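Local coordinates for protein succinyl-CoA ligase (ADP-forming) subunit alpha (PDB 6HXI) that belongs to the succinyl-CoA ligase alpha-subunit family, carries a C-terminal citrate synthase-like region and binds coenzyme A, at residues 96-99 / 100-104; 185-188 / 189-193; 367-371 / 372-376. All coordinates share one frame; numbering follows the deposited sequence.

Contact 1: residues 96-99 / 100-104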
loop_
_atom_site.group_PDB
_atom_site.type_symbol
_atom_site.label_atom_id
_atom_site.label_comp_id
_atom_site.label_asym_id
_atom_site.label_seq_id
_atom_site.Cartn_x
_atom_site.Cartn_y
_atom_site.Cartn_z
ATOM N N THR B 96 39.869 22.426 -9.504
ATOM C CA THR B 96 38.716 23.333 -9.420
ATOM C C THR B 96 39.149 24.809 -9.526
ATOM O O THR B 96 38.504 25.561 -10.254
ATOM C CB THR B 96 37.860 23.003 -8.182
ATOM O OG1 THR B 96 38.643 23.203 -7.002
ATOM C CG2 THR B 96 37.313 21.542 -8.217
ATOM N N THR B 97 40.256 25.204 -8.881
ATOM C CA THR B 97 40.776 26.585 -8.989
ATOM C C THR B 97 41.226 26.879 -10.421
ATOM O O THR B 97 40.903 27.940 -10.962
ATOM C CB THR B 97 41.922 26.847 -8.009
ATOM O OG1 THR B 97 41.477 26.545 -6.685
ATOM C CG2 THR B 97 42.421 28.283 -8.079
ATOM N N MET B 98 41.935 25.915 -11.036
ATOM C CA MET B 98 42.422 26.022 -12.395
ATOM C C MET B 98 41.265 26.162 -13.375
ATOM O O MET B 98 41.316 27.032 -14.253
ATOM C CB MET B 98 43.372 24.865 -12.745
ATOM C CG MET B 98 44.722 24.935 -12.013
ATOM S SD MET B 98 45.746 26.352 -12.470
ATOM C CE MET B 98 46.297 25.841 -14.136
ATOM N N GLU B 99 40.193 25.375 -13.172
ATOM C CA GLU B 99 38.981 25.470 -13.996
ATOM C C GLU B 99 38.301 26.845 -13.837
ATOM O O GLU B 99 37.935 27.454 -14.834
ATOM C CB GLU B 99 38.019 24.320 -13.676
ATOM C CG GLU B 99 36.952 24.101 -14.735
ATOM C CD GLU B 99 36.015 22.933 -14.477
ATOM O OE1 GLU B 99 35.317 22.513 -15.430
ATOM O OE2 GLU B 99 35.991 22.428 -13.329
ATOM N N ALA B 100 38.178 27.350 -12.600
ATOM C CA ALA B 100 37.595 28.668 -12.358
ATOM C C ALA B 100 38.438 29.792 -12.992
ATOM O O ALA B 100 37.863 30.730 -13.556
ATOM C CB ALA B 100 37.440 28.905 -10.868
ATOM N N LEU B 101 39.800 29.693 -12.911
ATOM C CA LEU B 101 40.730 30.690 -13.477
ATOM C C LEU B 101 40.644 30.733 -15.024
ATOM O O LEU B 101 40.821 31.790 -15.625
ATOM C CB LEU B 101 42.191 30.438 -13.015
ATOM C CG LEU B 101 42.562 30.714 -11.534
ATOM C CD1 LEU B 101 43.985 30.248 -11.227
ATOM C CD2 LEU B 101 42.446 32.201 -11.169
ATOM N N LYS B 102 40.341 29.598 -15.650
ATOM C CA LYS B 102 40.170 29.484 -17.101
ATOM C C LYS B 102 38.849 30.135 -17.587
ATOM O O LYS B 102 38.717 30.425 -18.773
ATOM C CB LYS B 102 40.326 28.022 -17.574
ATOM C CG LYS B 102 41.790 27.562 -17.562
ATOM C CD LYS B 102 41.950 26.051 -17.394
ATOM C CE LYS B 102 43.374 25.663 -17.037
ATOM N NZ LYS B 102 43.508 24.203 -16.764
ATOM N N GLU B 103 37.902 30.394 -16.663
ATOM C CA GLU B 103 36.634 31.072 -16.951
ATOM C C GLU B 103 36.899 32.561 -17.109
ATOM O O GLU B 103 37.466 33.169 -16.199
ATOM C CB GLU B 103 35.604 30.859 -15.818
ATOM C CG GLU B 103 34.974 29.484 -15.781
ATOM C CD GLU B 103 34.239 29.050 -17.035
ATOM O OE1 GLU B 103 33.505 29.877 -17.627
ATOM O OE2 GLU B 103 34.421 27.877 -17.435
ATOM N N ASP B 104 36.465 33.149 -18.235
ATOM C CA ASP B 104 36.652 34.564 -18.558
ATOM C C ASP B 104 35.980 35.530 -17.577
ATOM O O ASP B 104 36.470 36.643 -17.394
ATOM C CB ASP B 104 36.184 34.862 -19.997
ATOM C CG ASP B 104 36.993 34.176 -21.085
ATOM O OD1 ASP B 104 38.240 34.082 -20.932
ATOM O OD2 ASP B 104 36.385 33.757 -22.104
HETATM O O HOH W 1 36.935 26.866 -17.308
#
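Thr97 O takes the amide of Leu101 at 2.8 Å in a regular i to i+4 helical bond, near the C-terminal end of helix 93-102, where the bonds from Lys102 N and Glu103 N to Glu99 O are weak. Thr97 and Leu101 lean the same way, the methyl CG2 of the threonine 4.0 Å from CD1 of the leucine. The threonine OG1 is beside the backbone N (chi1 -55°) and bonds to Ala93 O, which leaves CG2 anti to that N and against the leucine. Met98 folds at chi2 and chi3, and its CE comes within 4.1 Å of Lys102 CE where the extended lysine chain slants across it. At the C-terminal end a water donates both to Glu99 O and to Glu103 OE2, 2.7 Å from each, and so bridges a late helical carbonyl to the bent glutamate side chain. Leu101 O is also reached by Lys133 NZ. The helix belongs to a beta-alpha-beta unit, between strands 83-86 and 108-111: Thr97, Ala100 and Leu101 rest on Val109, Met98 and Leu101 meet Thr127 of helix 118-130, and Glu99 and Glu103 lie against Pro72 of helix 71-77.

Contact 2: residues 185-188 / 189-193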
loop_
_atom_site.group_PDB
_atom_site.type_symbol
_atom_site.label_atom_id
_atom_site.label_comp_id
_atom_site.label_asym_id
_atom_site.label_seq_id
_atom_site.Cartn_x
_atom_site.Cartn_y
_atom_site.Cartn_z
ATOM N N ALA B 185 42.973 40.175 14.724
ATOM C CA ALA B 185 43.410 41.494 14.229
ATOM C C ALA B 185 42.221 42.417 13.974
ATOM O O ALA B 185 42.303 43.579 14.310
ATOM C CB ALA B 185 44.239 41.349 12.965
ATOM N N PHE B 186 41.110 41.896 13.428
ATOM C CA PHE B 186 39.882 42.676 13.216
ATOM C C PHE B 186 39.389 43.283 14.548
ATOM O O PHE B 186 39.056 44.476 14.599
ATOM C CB PHE B 186 38.790 41.814 12.544
ATOM C CG PHE B 186 39.007 41.530 11.068
ATOM C CD1 PHE B 186 39.941 42.260 10.325
ATOM C CD2 PHE B 186 38.279 40.545 10.420
ATOM C CE1 PHE B 186 40.153 41.988 8.967
ATOM C CE2 PHE B 186 38.484 40.284 9.058
ATOM C CZ PHE B 186 39.402 41.025 8.341
ATOM N N ASN B 187 39.444 42.476 15.632
ATOM C CA ASN B 187 39.088 42.884 16.989
ATOM C C ASN B 187 40.072 43.934 17.521
ATOM O O ASN B 187 39.630 44.954 18.054
ATOM C CB ASN B 187 39.020 41.674 17.918
ATOM C CG ASN B 187 38.806 42.003 19.378
ATOM O OD1 ASN B 187 39.718 41.875 20.199
ATOM N ND2 ASN B 187 37.599 42.421 19.735
ATOM N N ILE B 188 41.395 43.677 17.392
ATOM C CA ILE B 188 42.464 44.571 17.840
ATOM C C ILE B 188 42.271 45.956 17.202
ATOM O O ILE B 188 42.131 46.945 17.921
ATOM C CB ILE B 188 43.880 43.971 17.519
ATOM C CG1 ILE B 188 44.177 42.621 18.263
ATOM C CG2 ILE B 188 45.006 44.988 17.748
ATOM C CD1 ILE B 188 44.385 42.653 19.766
ATOM N N ILE B 189 42.220 46.002 15.853
ATOM C CA ILE B 189 42.104 47.205 15.008
ATOM C C ILE B 189 40.814 48.022 15.290
ATOM O O ILE B 189 40.897 49.251 15.386
ATOM C CB ILE B 189 42.282 46.815 13.508
ATOM C CG1 ILE B 189 43.763 46.437 13.235
ATOM C CG2 ILE B 189 41.799 47.909 12.556
ATOM C CD1 ILE B 189 44.004 45.464 12.102
ATOM N N SER B 190 39.655 47.360 15.445
ATOM C CA SER B 190 38.387 48.037 15.746
ATOM C C SER B 190 38.434 48.775 17.095
ATOM O O SER B 190 37.733 49.781 17.278
ATOM C CB SER B 190 37.233 47.045 15.762
ATOM O OG SER B 190 37.292 46.211 16.905
ATOM N N ARG B 191 39.237 48.259 18.035
ATOM C CA ARG B 191 39.385 48.830 19.377
ATOM C C ARG B 191 40.422 49.964 19.431
ATOM O O ARG B 191 40.431 50.746 20.382
ATOM C CB ARG B 191 39.778 47.729 20.377
ATOM C CG ARG B 191 38.670 46.761 20.737
ATOM C CD ARG B 191 39.167 45.788 21.772
ATOM N NE ARG B 191 38.105 44.894 22.225
ATOM C CZ ARG B 191 38.238 43.996 23.198
ATOM N NH1 ARG B 191 37.215 43.223 23.539
ATOM N NH2 ARG B 191 39.397 43.864 23.836
ATOM N N ASN B 192 41.304 50.037 18.432
ATOM C CA ASN B 192 42.398 50.996 18.408
ATOM C C ASN B 192 42.399 51.950 17.195
ATOM O O ASN B 192 43.351 52.709 17.013
ATOM C CB ASN B 192 43.725 50.231 18.524
ATOM C CG ASN B 192 43.944 49.597 19.888
ATOM O OD1 ASN B 192 44.313 50.262 20.863
ATOM N ND2 ASN B 192 43.756 48.295 19.982
ATOM N N SER B 193 41.325 51.946 16.400
ATOM C CA SER B 193 41.149 52.823 15.234
ATOM C C SER B 193 39.672 52.859 14.837
ATOM O O SER B 193 38.824 52.419 15.625
ATOM C CB SER B 193 42.008 52.344 14.061
ATOM O OG SER B 193 41.529 51.135 13.505
#
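Ala185 O and Ile189 N form a nearly straight helical bond of 2.9 Å, with an N-H...O angle of 174°, and Phe186 O receives Ser190 N in the same i to i+4 pattern. Further along the helix 179-192 the backbone bonds slacken: Arg191 N is shared between Asn187 O and Ile188 O, and both bonds are weak.

Side-chain donors meet the carbonyls of this last turn. Ser190 OG donates to Asn187 O at 2.9 Å; its chi1 of 72° sets the hydroxyl between the backbone N and the carbonyl carbon, turned back over the preceding turn. Asn192 ND2 reaches Ile188 O at 3.0 Å, coming from above the carbonyl plane. Ile189 O accepts both Asn192 N and, at 2.7 Å, Ser193 OG, which arrive from opposite faces of its plane. The serine OG is also bonded to Gly195 N, tying the end of the helix to the chain that leads into the next strand.

Polar groups also pack without bonding. The extended Arg191 side chain carries its guanidinium past the Asn187 amide, whose OD1 sits over the centre of one guanidinium face, while ND2 is 3.5 Å from NE; the two planes are 63° apart.

Apolar contact is confined to Ala185 CB and Ile189 CD1, 4.2 Å apart on one side of the helix. That side faces the sheet of a beta-alpha-beta unit within the CoA-ligase family region: Ala185 and Ile189 lie on Phe174 of strand 172-176, and Ile189 and Phe186 on Ile196 of strand 196-201. Asn187 and Arg191 instead pack against Ile342 and Pro405 of a citrate lyase chain, whereas Asn192 and Ser193 meet Val312 of helix 308-322.

Contact 3: residues 367-371 / 372-376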
loop_
_atom_site.group_PDB
_atom_site.type_symbol
_atom_site.label_atom_id
_atom_site.label_comp_id
_atom_site.label_asym_id
_atom_site.label_seq_id
_atom_site.Cartn_x
_atom_site.Cartn_y
_atom_site.Cartn_z
ATOM N N LEU B 367 22.425 1.476 19.101
ATOM C CA LEU B 367 21.017 1.198 18.910
ATOM C C LEU B 367 20.493 0.329 20.046
ATOM O O LEU B 367 21.154 -0.641 20.444
ATOM C CB LEU B 367 20.859 0.481 17.552
ATOM C CG LEU B 367 19.484 0.037 17.132
ATOM C CD1 LEU B 367 18.534 1.248 16.985
ATOM C CD2 LEU B 367 19.569 -0.750 15.851
ATOM N N LEU B 368 19.325 0.710 20.619
ATOM C CA LEU B 368 18.667 -0.015 21.708
ATOM C C LEU B 368 17.331 -0.553 21.219
ATOM O O LEU B 368 16.593 0.172 20.526
ATOM C CB LEU B 368 18.389 0.952 22.884
ATOM C CG LEU B 368 19.546 1.697 23.523
ATOM C CD1 LEU B 368 19.050 2.488 24.717
ATOM C CD2 LEU B 368 20.597 0.737 24.074
ATOM N N TYR B 369 17.006 -1.802 21.574
ATOM C CA TYR B 369 15.694 -2.393 21.287
ATOM C C TYR B 369 15.111 -2.607 22.660
ATOM O O TYR B 369 15.628 -3.437 23.388
ATOM C CB TYR B 369 15.791 -3.783 20.571
ATOM C CG TYR B 369 16.293 -3.784 19.143
ATOM C CD1 TYR B 369 16.268 -2.611 18.366
ATOM C CD2 TYR B 369 16.589 -4.978 18.495
ATOM C CE1 TYR B 369 16.617 -2.637 17.014
ATOM C CE2 TYR B 369 16.941 -5.009 17.148
ATOM C CZ TYR B 369 16.943 -3.845 16.412
ATOM O OH TYR B 369 17.361 -3.927 15.119
ATOM N N ALA B 370 14.076 -1.832 23.025
ATOM C CA ALA B 370 13.370 -1.867 24.320
ATOM C C ALA B 370 14.357 -1.695 25.466
ATOM O O ALA B 370 14.294 -2.403 26.452
ATOM C CB ALA B 370 12.549 -3.168 24.480
ATOM N N GLY B 371 15.317 -0.809 25.270
ATOM C CA GLY B 371 16.332 -0.511 26.276
ATOM C C GLY B 371 17.519 -1.449 26.309
ATOM O O GLY B 371 18.450 -1.201 27.052
ATOM N N LYS B 372 17.544 -2.490 25.486
ATOM C CA LYS B 372 18.658 -3.463 25.468
ATOM C C LYS B 372 19.572 -3.131 24.247
ATOM O O LYS B 372 19.070 -2.938 23.134
ATOM C CB LYS B 372 18.038 -4.887 25.350
ATOM C CG LYS B 372 18.942 -6.022 25.681
ATOM C CD LYS B 372 18.144 -7.236 26.128
ATOM C CE LYS B 372 19.068 -8.385 26.479
ATOM N NZ LYS B 372 19.856 -8.127 27.719
ATOM N N LYS B 373 20.889 -3.011 24.466
ATOM C CA LYS B 373 21.834 -2.735 23.358
ATOM C C LYS B 373 21.744 -3.845 22.272
ATOM O O LYS B 373 21.688 -5.032 22.607
ATOM C CB LYS B 373 23.276 -2.676 23.878
ATOM C CG LYS B 373 23.614 -1.508 24.807
ATOM C CD LYS B 373 24.864 -1.891 25.617
ATOM C CE LYS B 373 25.493 -0.683 26.284
ATOM N NZ LYS B 373 26.043 0.308 25.299
ATOM N N LEU B 374 21.778 -3.466 21.005
ATOM C CA LEU B 374 21.714 -4.423 19.900
ATOM C C LEU B 374 22.808 -5.498 19.996
ATOM O O LEU B 374 22.507 -6.673 19.766
ATOM C CB LEU B 374 21.697 -3.720 18.529
ATOM C CG LEU B 374 21.677 -4.573 17.233
ATOM C CD1 LEU B 374 20.502 -5.593 17.189
ATOM C CD2 LEU B 374 21.633 -3.689 16.027
ATOM N N SER B 375 24.039 -5.119 20.388
ATOM C CA SER B 375 25.161 -6.059 20.536
ATOM C C SER B 375 24.850 -7.091 21.588
ATOM O O SER B 375 25.197 -8.238 21.373
ATOM C CB SER B 375 26.473 -5.336 20.848
ATOM O OG SER B 375 26.408 -4.612 22.070
ATOM N N ASP B 376 24.125 -6.725 22.678
ATOM C CA ASP B 376 23.671 -7.670 23.697
ATOM C C ASP B 376 22.574 -8.613 23.174
ATOM O O ASP B 376 22.569 -9.784 23.526
ATOM C CB ASP B 376 23.225 -6.936 24.969
ATOM C CG ASP B 376 24.356 -6.303 25.766
ATOM O OD1 ASP B 376 25.553 -6.641 25.507
ATOM O OD2 ASP B 376 24.058 -5.488 26.658
#
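Tyr369 and Lys372 pair as the hydrogen-bonded couple that closes a tight two-residue beta hairpin, with Ala370 and Gly371 at the corners of a type I' turn. Tyr369 N donates to Lys372 O at 2.8 Å, and Lys372 N returns a bond of 3.0 Å to Tyr369 O, approaching well above the carbonyl plane. Both corner residues have positive phi, 55° and 84°, as this turn requires. Leu368 and Lys373 form the adjacent non-hydrogen-bonded pair; on their face of the hairpin, Leu368 CD2 lies 3.8 Å from Lys373 CG.

A further backbone bond joins the hairpin to helix 374-379. Lys373 occupies the N-cap position of that helix, and Leu374 N, in the first turn, is bonded to Leu367 O at 2.9 Å, so the helix start is tied to the residue that leads into strand 368-369. Leu374 then spreads its two methyls over two partners: CD2 meets Leu367 CD2 and CD1 meets the phenol of Tyr369. Its CG is anti to the backbone N (chi1 178°), which directs the branched end back toward the first strand.

Around this cluster, strand 360-361 adds a third strand, with backbone bonds from Leu368 to Asp361. The tyrosine ring rests on Val387, Leu390 and Leu391 of helix 383-393, and Ser375 N is bonded to Glu366 OE2. The hairpin also lies at a subunit boundary: Leu374 packs on Arg501 of the second subunit, another copy of the protein, and Ala370 on Pro611 of a third. Tyr369 OH bonds to Gln410 O of the second subunit, while Leu374 CD1 lies 3.6 Å from Tyr369 CE2, set obliquely to the ring.

How the contacts relate
The three contacts follow one another along the chain without touching. Contacts 1 and 2 lie on helices of two beta-alpha-beta units, and their centres are 35 Å apart, with nearest atoms about 21 Å apart. Contact 3 is more remote, its centre 52 Å from that of contact 1 and 54 Å from that of contact 2; contacts 1 and 3 lie on opposite sides of the chain's centre. The side chains of Thr96 in contact 1 and Phe186 in contact 2 are about 8 and 11 Å, respectively, from a bound coenzyme A. Pocket residues lie at the N-terminal ends of both helices: Ser92 directly precedes helix 93-102 and Gly179 opens helix 179-192.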